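Local coordinates for protein AP endonuclease, family 2 (Brucella melitensis biovar Abortus, PDB 3NGF) that probably isomerises hydroxypyruvate as a manganese-binding TIM-barrel enzyme of the hyi family, although it is named an AP endonuclease of family 2, at residues V169-V172 / K173-N176; E22-F25 / L26-F29; E88-F91 / R92-D96. All coordinates share one frame; numbering follows the deposited sequence.

Contact 1. Residues V169-V172 / K173-N176; sequences VGLV and KRVN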
# COMPACT_ATOMS: atom_id res chain seq x y z
N VAL A 169 -14.57 0.96 -2.43
CA VAL A 169 -15.03 0.18 -3.59
C VAL A 169 -16.04 0.99 -4.41
O VAL A 169 -15.97 1.02 -5.65
CB VAL A 169 -15.63 -1.16 -3.17
CG1 VAL A 169 -16.33 -1.82 -4.34
CG2 VAL A 169 -14.53 -2.07 -2.56
N GLY A 170 -16.94 1.65 -3.72
CA GLY A 170 -17.91 2.54 -4.36
C GLY A 170 -17.27 3.70 -5.10
O GLY A 170 -17.70 4.04 -6.23
N LEU A 171 -16.25 4.30 -4.49
CA LEU A 171 -15.56 5.42 -5.15
C LEU A 171 -14.83 4.93 -6.40
O LEU A 171 -14.84 5.60 -7.43
CB LEU A 171 -14.58 6.09 -4.21
CG LEU A 171 -15.17 7.02 -3.14
CD1 LEU A 171 -14.04 7.42 -2.18
CD2 LEU A 171 -15.78 8.23 -3.83
N VAL A 172 -14.22 3.77 -6.32
CA VAL A 172 -13.57 3.17 -7.48
C VAL A 172 -14.53 2.86 -8.64
O VAL A 172 -14.18 3.03 -9.81
CB VAL A 172 -12.78 1.91 -7.11
CG1 VAL A 172 -12.32 1.20 -8.42
CG2 VAL A 172 -11.60 2.29 -6.22
N LYS A 173 -15.75 2.42 -8.34
CA LYS A 173 -16.76 2.20 -9.38
C LYS A 173 -17.10 3.51 -10.09
O LYS A 173 -17.28 3.53 -11.31
CB LYS A 173 -18.03 1.56 -8.79
CG LYS A 173 -17.92 0.05 -8.62
CD LYS A 173 -19.16 -0.56 -8.00
CE LYS A 173 -18.88 -1.95 -7.43
NZ LYS A 173 -20.01 -2.37 -6.52
N ARG A 174 -17.15 4.61 -9.34
CA ARG A 174 -17.40 5.92 -9.95
C ARG A 174 -16.25 6.37 -10.85
O ARG A 174 -16.51 6.99 -11.88
CB ARG A 174 -17.70 6.96 -8.90
CG ARG A 174 -18.99 6.63 -8.12
CD ARG A 174 -19.15 7.50 -6.91
NE ARG A 174 -19.24 8.93 -7.21
CZ ARG A 174 -19.17 9.89 -6.28
NH1 ARG A 174 -19.01 9.58 -4.98
NH2 ARG A 174 -19.26 11.16 -6.63
N VAL A 175 -15.02 6.00 -10.48
CA VAL A 175 -13.81 6.32 -11.28
C VAL A 175 -13.91 5.65 -12.66
O VAL A 175 -13.57 6.26 -13.70
CB VAL A 175 -12.52 5.90 -10.56
CG1 VAL A 175 -11.29 5.91 -11.50
CG2 VAL A 175 -12.29 6.79 -9.32
N ASN A 176 -14.37 4.39 -12.66
CA ASN A 176 -14.71 3.67 -13.89
C ASN A 176 -13.48 3.49 -14.79
O ASN A 176 -13.49 3.86 -15.97
CB ASN A 176 -15.85 4.37 -14.64
CG ASN A 176 -16.53 3.46 -15.66
OD1 ASN A 176 -16.81 2.31 -15.37
ND2 ASN A 176 -16.83 4.01 -16.85
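Lys-173 N donates to Val-169 O at 3.0 Å, the shortest of four i to i+4 backbone bonds in this last part of helix 165-175. Arg-174 N and Val-175 N bond in the same way to Gly-170 O and Leu-171 O. The last bond of the series runs from Asn-176 N to Val-172 O (3.2 Å) and is fairly straight, 164° at the hydrogen. Asn-176 then leaves the helix with positive phi.

In one of two conformers, the Lys-173 chain is extended beyond CG and lies side by side with Val-169, its CE 4.0 Å from Val-169 CG1. The helix links strand 146-149 to strand 180-185 as a beta-alpha-beta crossover of the TIM barrel. Val-169, Val-172 and Val-175 pack their side chains on strand 180-185, through Val-182 and Val-180.

On another side, Leu-171 and Arg-174 meet one turn apart. Arg-174 bends at chi3 (61°), which brings NH1 to within 3.7 Å of Leu-171 CD2. The methyl stands oblique to the guanidinium. NH1 also makes a salt bridge to Glu-126 of helix 122-140. On that same neighbouring helix, Leu-171 and Val-175 both touch Phe-129.

Contact 2. Residues E22-F25 / L26-F29; sequences EVPF and LERF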
# COMPACT_ATOMS: atom_id res chain seq x y z
N GLU A 22 16.75 -1.31 11.81
CA GLU A 22 18.03 -1.45 12.50
C GLU A 22 19.18 -0.97 11.62
O GLU A 22 20.26 -0.66 12.13
CB GLU A 22 18.27 -2.91 12.90
CG GLU A 22 17.33 -3.45 14.00
CD GLU A 22 15.94 -3.97 13.51
OE1 GLU A 22 15.69 -4.16 12.31
OE2 GLU A 22 15.08 -4.21 14.37
N VAL A 23 18.95 -0.92 10.30
CA VAL A 23 19.95 -0.43 9.35
C VAL A 23 19.36 0.68 8.48
O VAL A 23 18.13 0.79 8.38
CB VAL A 23 20.53 -1.58 8.48
CG1 VAL A 23 21.21 -2.65 9.38
CG2 VAL A 23 19.47 -2.21 7.57
N PRO A 24 20.22 1.50 7.84
CA PRO A 24 19.72 2.52 6.91
C PRO A 24 19.03 1.89 5.69
O PRO A 24 19.25 0.73 5.38
CB PRO A 24 21.00 3.28 6.48
CG PRO A 24 22.07 2.87 7.44
CD PRO A 24 21.69 1.48 7.88
N PHE A 25 18.20 2.68 5.04
CA PHE A 25 17.29 2.22 4.00
C PHE A 25 17.95 1.34 2.93
O PHE A 25 17.47 0.24 2.64
CB PHE A 25 16.63 3.43 3.34
CG PHE A 25 15.68 3.09 2.21
CD1 PHE A 25 14.47 2.46 2.45
CD2 PHE A 25 15.99 3.44 0.90
CE1 PHE A 25 13.59 2.16 1.41
CE2 PHE A 25 15.13 3.15 -0.13
CZ PHE A 25 13.92 2.50 0.14
N LEU A 26 19.06 1.79 2.37
CA LEU A 26 19.67 1.03 1.28
C LEU A 26 20.14 -0.38 1.70
O LEU A 26 20.14 -1.30 0.87
CB LEU A 26 20.78 1.81 0.61
CG LEU A 26 20.34 3.07 -0.16
CD1 LEU A 26 21.52 3.73 -0.84
CD2 LEU A 26 19.27 2.74 -1.23
N GLU A 27 20.50 -0.53 2.96
CA GLU A 27 20.96 -1.81 3.51
C GLU A 27 19.79 -2.80 3.75
O GLU A 27 20.03 -4.00 3.94
CB GLU A 27 21.75 -1.56 4.81
CG GLU A 27 23.18 -1.01 4.57
CD GLU A 27 23.90 -0.53 5.83
OE1 GLU A 27 24.63 0.49 5.74
OE2 GLU A 27 23.75 -1.18 6.89
N ARG A 28 18.55 -2.30 3.72
CA ARG A 28 17.37 -3.12 4.05
C ARG A 28 17.03 -4.14 2.97
O ARG A 28 16.45 -5.19 3.25
CB ARG A 28 16.15 -2.23 4.36
CG ARG A 28 16.46 -1.28 5.54
CD ARG A 28 15.29 -0.40 5.96
NE ARG A 28 15.78 0.62 6.87
CZ ARG A 28 15.24 1.81 7.06
NH1 ARG A 28 14.09 2.14 6.44
NH2 ARG A 28 15.81 2.65 7.91
N PHE A 29 17.40 -3.84 1.72
CA PHE A 29 17.13 -4.73 0.60
C PHE A 29 17.82 -6.08 0.78
O PHE A 29 17.18 -7.14 0.71
CB PHE A 29 17.53 -4.09 -0.73
CG PHE A 29 16.70 -2.87 -1.09
CD1 PHE A 29 15.60 -2.99 -1.91
CD2 PHE A 29 17.04 -1.62 -0.60
CE1 PHE A 29 14.84 -1.88 -2.25
CE2 PHE A 29 16.29 -0.50 -0.92
CZ PHE A 29 15.17 -0.63 -1.73
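Arg-28 reaches back along the chain and grips the carbonyl oxygen of Val-23 side-on with two nitrogens. NE is 2.8 Å from Val-23 O and NH2 is 3.0 Å from it. The oxygen lies in the guanidinium plane, only 4° out of it as seen from NE. The Arg-28 chain is extended from CG to NE, which carries the flat group past the start of the helix to the loop. One guanidinium face lies against the backbone of Phe-25, and NH1 comes near the edge of the Phe-25 ring. The two planes are perpendicular. NH1 has a further partner in Leu-16 O.

The Arg-28 grip is one half of the closely packed, ordered part of the contact. The other half is aromatic. Phe-25 and Phe-29, one helical turn apart, form a T-shaped pair. Phe-29, which is buried, turns its edge to one face of Phe-25, with centroids 5.3 Å apart and planes at 78°. The closest carbons include Phe-25 CZ and Phe-29 CZ at 3.9 Å. Phe-42 touches both rings, and Phe-29 also packs on Leu-57 of helix 50-59.

The solvent side is less ordered. Glu-27 is exposed and its chain is seen in two conformers. In one of them it crosses Val-23 and Pro-24, with OE2 3.5 Å from Pro-24 CD, a tentative van der Waals contact. Glu-27 N bonds to Pro-24 O (3.0 Å) in the first turn of helix 25-34. Arg-28 N bonds to Phe-25 O.

This helix follows the first strand of the TIM barrel. The two bonds to one oxygen fix how the guanidinium plane is turned, and the bond from NH1 to Leu-16 O adds to this. Its positive charge would probably polarise the Val-23 carbonyl.

Contact 3. Residues E88-F91 / R92-D96; sequences EQEF and RDNVD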
# COMPACT_ATOMS: atom_id res chain seq x y z
N GLU A 88 -4.73 19.87 -8.47
CA GLU A 88 -4.77 18.91 -9.55
C GLU A 88 -3.51 18.90 -10.42
O GLU A 88 -3.00 17.82 -10.74
CB GLU A 88 -6.02 19.09 -10.42
CG GLU A 88 -7.32 18.88 -9.69
CD GLU A 88 -7.92 20.18 -9.11
OE1 GLU A 88 -7.25 21.25 -9.12
OE2 GLU A 88 -9.08 20.12 -8.66
N GLN A 89 -2.99 20.08 -10.79
CA GLN A 89 -1.79 20.12 -11.62
C GLN A 89 -0.63 19.52 -10.84
O GLN A 89 0.16 18.75 -11.38
CB GLN A 89 -1.44 21.54 -12.07
CG GLN A 89 -0.30 21.58 -13.04
CD GLN A 89 -0.64 21.00 -14.40
OE1 GLN A 89 -1.45 21.56 -15.12
NE2 GLN A 89 0.00 19.88 -14.76
N GLU A 90 -0.56 19.85 -9.56
CA GLU A 90 0.42 19.25 -8.65
C GLU A 90 0.31 17.72 -8.62
O GLU A 90 1.30 17.00 -8.79
CB GLU A 90 0.24 19.81 -7.25
CG GLU A 90 1.30 19.37 -6.26
CD GLU A 90 1.02 19.86 -4.85
OE1 GLU A 90 0.11 20.73 -4.67
OE2 GLU A 90 1.74 19.40 -3.93
N PHE A 91 -0.90 17.22 -8.43
CA PHE A 91 -1.13 15.78 -8.47
C PHE A 91 -0.67 15.16 -9.81
O PHE A 91 0.02 14.11 -9.81
CB PHE A 91 -2.59 15.43 -8.19
CG PHE A 91 -2.84 13.94 -8.21
CD1 PHE A 91 -2.64 13.17 -7.06
CD2 PHE A 91 -3.19 13.31 -9.39
CE1 PHE A 91 -2.82 11.77 -7.10
CE2 PHE A 91 -3.38 11.95 -9.45
CZ PHE A 91 -3.18 11.17 -8.29
N ARG A 92 -1.04 15.79 -10.91
CA ARG A 92 -0.67 15.34 -12.26
C ARG A 92 0.84 15.31 -12.48
O ARG A 92 1.39 14.32 -13.00
CB ARG A 92 -1.34 16.19 -13.33
CG ARG A 92 -2.86 16.00 -13.35
CD ARG A 92 -3.60 16.99 -14.30
NE ARG A 92 -4.99 16.56 -14.38
CZ ARG A 92 -5.69 16.34 -15.49
NH1 ARG A 92 -5.18 16.61 -16.70
NH2 ARG A 92 -6.93 15.89 -15.38
N ASP A 93 1.51 16.36 -12.04
CA ASP A 93 2.96 16.40 -12.12
C ASP A 93 3.59 15.29 -11.27
O ASP A 93 4.59 14.69 -11.66
CB ASP A 93 3.50 17.77 -11.71
CG ASP A 93 3.12 18.85 -12.67
OD1 ASP A 93 2.73 18.55 -13.83
OD2 ASP A 93 3.22 20.02 -12.27
N ASN A 94 2.98 14.99 -10.13
CA ASN A 94 3.48 13.92 -9.24
C ASN A 94 3.28 12.53 -9.83
O ASN A 94 4.04 11.58 -9.55
CB ASN A 94 2.80 14.05 -7.87
CG ASN A 94 3.39 15.18 -7.02
OD1 ASN A 94 4.49 15.67 -7.29
ND2 ASN A 94 2.68 15.55 -5.95
N VAL A 95 2.28 12.37 -10.70
CA VAL A 95 2.12 11.12 -11.41
C VAL A 95 3.30 10.82 -12.32
O VAL A 95 3.74 9.67 -12.40
CB VAL A 95 0.80 11.06 -12.21
CG1 VAL A 95 0.72 9.76 -13.09
CG2 VAL A 95 -0.37 11.13 -11.25
N ASP A 96 3.80 11.85 -13.01
CA ASP A 96 4.98 11.71 -13.87
C ASP A 96 6.19 11.20 -13.09
O ASP A 96 6.90 10.31 -13.55
CB ASP A 96 5.34 13.05 -14.53
CG ASP A 96 4.32 13.48 -15.58
OD1 ASP A 96 3.76 12.61 -16.26
OD2 ASP A 96 4.07 14.71 -15.72
O HOH W 1 3.73 17.58 -4.25
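Arg-92, Phe-91 and Gln-89 carry much of this contact, in the first turns of helix 88-104, one of the helices outside the TIM barrel.

Arg-92 lays its aliphatic part over the preceding turn. Its CG is 3.2 Å from Glu-88 O, the same oxygen that accepts from Arg-92 N at 2.8 Å. The chain then runs extended to NE, and the side chain touches Tyr-135 of helix 122-140.

Phe-91 is buried. Its ring lies obliquely to Val-95 in the next turn. CE2 of the ring meets Val-95 CG2 at 3.6 Å. Val-95 N also bonds to Phe-91 O. The Phe-91 side chain touches Asn-132 of helix 122-140 and Ala-82 of a loop as well.

Gln-89 is on the exposed side. A bend at chi2 (69°) folds its amide back toward Asp-93. Gln-89 NE2 donates to Asp-93 OD1 at 3.2 Å, and the donor stands above the carboxylate plane, 45° out of it. The backbone bond from Asp-93 N to Gln-89 O is shorter, 2.8 Å.

Glu-90 and Asn-94 lie side by side, their carboxylate and amide planes turned 74° apart. Glu-90 makes a salt bridge to Arg-87 through OE1. A water spans the remaining distance to Asn-94: it donates to Glu-90 OE2 at 2.7 Å and accepts from Asn-94 ND2 at 2.8 Å.

How the contacts relate
Along the chain the order is contact 2, contact 3, contact 1. Contacts 1 and 3 lie within helices 165-175 and 88-104, outside one closed barrel of eight parallel strands. Contact 2 spans the loop after strand 11-15 and the start of helix 25-34. Contacts 1 and 2 sit on opposite sides of the chain's centre, with their own centres about 37 Å apart. The centre of contact 3 is about 20 Å from that of contact 1 and 29 Å from that of contact 2. None touches another. Helix 122-140 bridges contacts 1 and 3, since side chains of both pack on it. Contact 2 meets helix 50-59 instead. All three thus involve the helical layer around the barrel that carries the manganese site.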